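Local atomic coordinates of period circadian protein homolog 2 (Mus musculus, PDB entry 3GDI), a protein that takes part in the mammalian circadian clock, probably as a transcription regulator whose tandem PAS domains mediate protein-protein interactions. Residues 169-172 against 173-177; 39-42 against 43-47. All coordinates share one frame; numbering follows the deposited sequence.

Contact 1: residues 169-172 against 173-177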
loop_
_atom_site.group_PDB
_atom_site.type_symbol
_atom_site.label_atom_id
_atom_site.label_comp_id
_atom_site.label_asym_id
_atom_site.label_seq_id
_atom_site.Cartn_x
_atom_site.Cartn_y
_atom_site.Cartn_z
ATOM N N THR A 169 -11.880 7.449 1.627
ATOM C CA THR A 169 -10.527 7.557 1.121
ATOM C C THR A 169 -9.612 7.738 2.322
ATOM O O THR A 169 -10.008 8.314 3.343
ATOM C CB THR A 169 -10.356 8.772 0.216
ATOM O OG1 THR A 169 -10.672 9.955 0.955
ATOM C CG2 THR A 169 -11.255 8.672 -0.997
ATOM N N THR A 170 -8.390 7.236 2.192
ATOM C CA THR A 170 -7.393 7.349 3.246
ATOM C C THR A 170 -6.112 7.884 2.621
ATOM O O THR A 170 -5.766 7.505 1.515
ATOM C CB THR A 170 -7.089 5.975 3.866
ATOM O OG1 THR A 170 -8.295 5.422 4.398
ATOM C CG2 THR A 170 -6.058 6.100 4.990
ATOM N N HIS A 171 -5.428 8.789 3.298
ATOM C CA HIS A 171 -4.171 9.278 2.768
ATOM C C HIS A 171 -3.134 9.569 3.851
ATOM O O HIS A 171 -3.470 9.835 5.005
ATOM C CB HIS A 171 -4.361 10.480 1.816
ATOM C CG HIS A 171 -4.922 11.726 2.437
ATOM N ND1 HIS A 171 -6.270 12.024 2.426
ATOM C CD2 HIS A 171 -4.304 12.819 2.945
ATOM C CE1 HIS A 171 -6.458 13.245 2.889
ATOM N NE2 HIS A 171 -5.281 13.752 3.210
ATOM N N THR A 172 -1.866 9.448 3.480
ATOM C CA THR A 172 -0.772 9.693 4.401
ATOM C C THR A 172 -0.515 11.192 4.503
ATOM O O THR A 172 -1.054 11.984 3.730
ATOM C CB THR A 172 0.517 8.949 3.941
ATOM O OG1 THR A 172 0.594 8.953 2.511
ATOM C CG2 THR A 172 0.517 7.516 4.436
ATOM N N PRO A 173 0.311 11.607 5.466
ATOM C CA PRO A 173 0.574 13.040 5.597
ATOM C C PRO A 173 1.127 13.689 4.337
ATOM O O PRO A 173 0.837 14.851 4.074
ATOM C CB PRO A 173 1.544 13.098 6.772
ATOM C CG PRO A 173 1.111 11.924 7.614
ATOM C CD PRO A 173 0.949 10.854 6.560
ATOM N N ASN A 174 1.910 12.946 3.550
ATOM C CA ASN A 174 2.480 13.493 2.307
ATOM C C ASN A 174 1.379 13.695 1.263
ATOM O O ASN A 174 1.651 14.063 0.117
ATOM C CB ASN A 174 3.573 12.572 1.733
ATOM C CG ASN A 174 3.036 11.219 1.325
ATOM O OD1 ASN A 174 1.842 10.959 1.443
ATOM N ND2 ASN A 174 3.909 10.350 0.851
ATOM N N CYS A 175 0.138 13.438 1.664
ATOM C CA CYS A 175 -1.016 13.629 0.795
ATOM C C CYS A 175 -1.170 12.754 -0.446
ATOM O O CYS A 175 -1.750 13.194 -1.435
ATOM C CB CYS A 175 -1.115 15.096 0.382
ATOM S SG CYS A 175 -1.605 16.168 1.747
ATOM N N LEU A 176 -0.646 11.533 -0.393
ATOM C CA LEU A 176 -0.805 10.579 -1.484
ATOM C C LEU A 176 -1.829 9.563 -0.968
ATOM O O LEU A 176 -1.744 9.129 0.183
ATOM C CB LEU A 176 0.508 9.856 -1.770
ATOM C CG LEU A 176 1.552 10.500 -2.674
ATOM C CD1 LEU A 176 1.394 12.011 -2.667
ATOM C CD2 LEU A 176 2.943 10.056 -2.207
ATOM N N PHE A 177 -2.796 9.185 -1.796
ATOM C CA PHE A 177 -3.803 8.208 -1.359
ATOM C C PHE A 177 -3.111 6.972 -0.803
ATOM O O PHE A 177 -2.027 6.615 -1.250
ATOM C CB PHE A 177 -4.693 7.774 -2.534
ATOM C CG PHE A 177 -5.682 8.820 -2.975
ATOM C CD1 PHE A 177 -6.724 9.218 -2.131
ATOM C CD2 PHE A 177 -5.572 9.413 -4.223
ATOM C CE1 PHE A 177 -7.642 10.195 -2.528
ATOM C CE2 PHE A 177 -6.487 10.391 -4.629
ATOM C CZ PHE A 177 -7.525 10.781 -3.775
HETATM O O HOH W 1 0.142 6.581 0.520
#

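Contact 2: residues 39-42 against 43-47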
loop_
_atom_site.group_PDB
_atom_site.type_symbol
_atom_site.label_atom_id
_atom_site.label_comp_id
_atom_site.label_asym_id
_atom_site.label_seq_id
_atom_site.Cartn_x
_atom_site.Cartn_y
_atom_site.Cartn_z
ATOM N N LEU A 39 -7.086 -22.825 -16.795
ATOM C CA LEU A 39 -7.444 -24.240 -16.707
ATOM C C LEU A 39 -8.942 -24.401 -16.966
ATOM O O LEU A 39 -9.350 -25.199 -17.806
ATOM C CB LEU A 39 -7.084 -24.798 -15.325
ATOM C CG LEU A 39 -5.635 -24.603 -14.860
ATOM C CD1 LEU A 39 -5.472 -25.126 -13.442
ATOM C CD2 LEU A 39 -4.685 -25.314 -15.804
ATOM N N TYR A 40 -9.756 -23.637 -16.241
ATOM C CA TYR A 40 -11.210 -23.675 -16.406
ATOM C C TYR A 40 -11.771 -22.265 -16.576
ATOM O O TYR A 40 -11.344 -21.334 -15.892
ATOM C CB TYR A 40 -11.880 -24.343 -15.197
ATOM C CG TYR A 40 -13.383 -24.120 -15.122
ATOM C CD1 TYR A 40 -14.227 -24.516 -16.164
ATOM C CD2 TYR A 40 -13.961 -23.490 -14.015
ATOM C CE1 TYR A 40 -15.607 -24.286 -16.108
ATOM C CE2 TYR A 40 -15.339 -23.257 -13.949
ATOM C CZ TYR A 40 -16.153 -23.655 -14.997
ATOM O OH TYR A 40 -17.505 -23.408 -14.940
ATOM N N ILE A 41 -12.725 -22.114 -17.491
ATOM C CA ILE A 41 -13.353 -20.821 -17.744
ATOM C C ILE A 41 -14.873 -21.017 -17.778
ATOM O O ILE A 41 -15.379 -21.899 -18.473
ATOM C CB ILE A 41 -12.843 -20.204 -19.085
ATOM C CG1 ILE A 41 -12.400 -18.753 -18.863
ATOM C CG2 ILE A 41 -13.921 -20.270 -20.157
ATOM C CD1 ILE A 41 -13.502 -17.813 -18.408
ATOM N N SER A 42 -15.591 -20.203 -17.009
ATOM C CA SER A 42 -17.048 -20.290 -16.937
ATOM C C SER A 42 -17.715 -19.776 -18.207
ATOM O O SER A 42 -17.160 -18.938 -18.920
ATOM C CB SER A 42 -17.561 -19.498 -15.732
ATOM O OG SER A 42 -18.975 -19.541 -15.654
ATOM N N ASN A 43 -18.909 -20.286 -18.487
ATOM C CA ASN A 43 -19.661 -19.880 -19.669
ATOM C C ASN A 43 -20.164 -18.446 -19.509
ATOM O O ASN A 43 -19.881 -17.792 -18.501
ATOM C CB ASN A 43 -20.845 -20.824 -19.883
ATOM C CG ASN A 43 -20.409 -22.241 -20.190
ATOM O OD1 ASN A 43 -19.891 -22.523 -21.271
ATOM N ND2 ASN A 43 -20.611 -23.142 -19.235
ATOM N N GLN A 44 -20.905 -17.964 -20.505
ATOM C CA GLN A 44 -21.456 -16.610 -20.484
ATOM C C GLN A 44 -20.376 -15.555 -20.721
ATOM O O GLN A 44 -20.679 -14.381 -20.937
ATOM C CB GLN A 44 -22.164 -16.352 -19.145
ATOM C CG GLN A 44 -22.807 -14.977 -19.012
ATOM C CD GLN A 44 -23.595 -14.822 -17.721
ATOM O OE1 GLN A 44 -24.607 -15.492 -17.513
ATOM N NE2 GLN A 44 -23.132 -13.938 -16.845
ATOM N N VAL A 45 -19.116 -15.975 -20.685
ATOM C CA VAL A 45 -18.004 -15.060 -20.904
ATOM C C VAL A 45 -18.085 -14.412 -22.284
ATOM O O VAL A 45 -18.038 -13.188 -22.404
ATOM C CB VAL A 45 -16.649 -15.780 -20.769
ATOM C CG1 VAL A 45 -16.311 -15.978 -19.301
ATOM C CG2 VAL A 45 -16.705 -17.123 -21.473
ATOM N N ALA A 46 -18.205 -15.231 -23.323
ATOM C CA ALA A 46 -18.299 -14.713 -24.685
ATOM C C ALA A 46 -19.547 -13.852 -24.788
ATOM O O ALA A 46 -19.625 -12.950 -25.623
ATOM C CB ALA A 46 -18.365 -15.859 -25.687
ATOM N N SER A 47 -20.522 -14.145 -23.930
ATOM C CA SER A 47 -21.779 -13.406 -23.894
ATOM C C SER A 47 -21.539 -11.955 -23.494
ATOM O O SER A 47 -21.908 -11.034 -24.225
ATOM C CB SER A 47 -22.745 -14.055 -22.901
ATOM O OG SER A 47 -23.897 -13.254 -22.717
#

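Contact 1: residues 169-172 against 173-177
Thr172 and Asn174 lie side by side and point the same way, joined by a hydrogen bond of 2.6 Å from Thr172 OG1 to Asn174 OD1. The hydroxyl is tilted 35° from the amide's carbonyl plane. From the other face Leu176 N donates to the same Asn174 OD1 at 3.1 Å, which makes an Asx turn. Asn174 CG sits between its own backbone N and carbonyl carbon (chi1 63°), and this puts OD1 within reach of both donors. With an alanine here, Leu176 N and the Thr172 hydroxyl would probably lose their shared acceptor. Thr172 OG1 also accepts from a water at 3.1 Å, and that water donates to Phe177 O, linking the turn to the returning chain.

Residues 172-175 form a type I beta turn, and a weak bond of 3.3 Å runs from Thr172 N to Leu176 O. Beyond it His171 and Phe177 form an antiparallel non-hydrogen-bonded pair. Their side chains diverge. His171 CB lies 3.4 Å from Leu176 O, and the ring meets Cys175 CA obliquely, with CD2 4.0 Å from it. Phe177 CE1 approaches Thr169 CB obliquely, at 4.1 Å.

The hairpin joins edge strand 177-180 to strand 166-171, which pairs next with strand 259-268. From helix 291-303, His301 meets Pro173 and Asn174, and Ile300 meets Cys175. His171 NE2 is hydrogen-bonded to His216 of helix 209-221.

Contact 2: residues 39-42 against 43-47
From Ile41 the backbone stays extended through Ser42, bends at Gln44, where phi is positive (73°), and has helical phi and psi from Val45 to Ser47. This bend brings Val45 back beside the strand end. Ile41 and Val45 reach toward each other tip to tip, with Ile41 CD1 3.5 Å from Val45 CG1. The same Val45 straddles the Ser42 carbonyl oxygen. With chi1 at -78°, CG1 beside the backbone N of Val45 and CG2 between that N and the carbonyl carbon, its two methyls both lie against Ser42 O. CG1 is 3.1 Å from Ser42 O and CG2 is 3.2 Å from it.

Ser42 OG makes a weak hydrogen bond of 3.5 Å to Asn43 O. Ser42 N lies over one face of the Tyr40 ring, 4.0 Å above its plane and offset toward the rim. Tyr40 and Leu39 both face Ala30 in a classic beta bulge. Ser42 continues the backbone pairing to Ala28 of strand 26-31. The Gln44 amide turns elsewhere, with NE2 bonded to Asn23 O.

The side-chain contact across the bend is aliphatic. Methyls of Val45 meet a methyl of Ile41 and a carbonyl oxygen. The one hydrogen bond across the bend is weak. Backbone bonds to Ala28 and Ala30 and the Gln44 bond to Asn23, all within the same chain, supply further polar links and tie this surface bend to the sheet.

How the contacts relate
Contact 1 and contact 2 lie on opposite sides of the chain's centre. Their centres are 39 Å apart, and their nearest atoms are about 30 Å apart, so they do not touch. Each belongs to a different five-stranded antiparallel sheet of strand order 2-1-5-4-3, as in the PAS fold. Residues 169-177 link the first two strands of one sheet, while residues 39-47 lead out of the second strand of the other. Contact 2 is at the surface, and contact 1 is partly buried. The second subunit reaches contact 1 alone, where Lys81 of that subunit packs on Leu176. The two contacts thus mark different points in sheets of the same strand order, consistent with the tandem PAS domains.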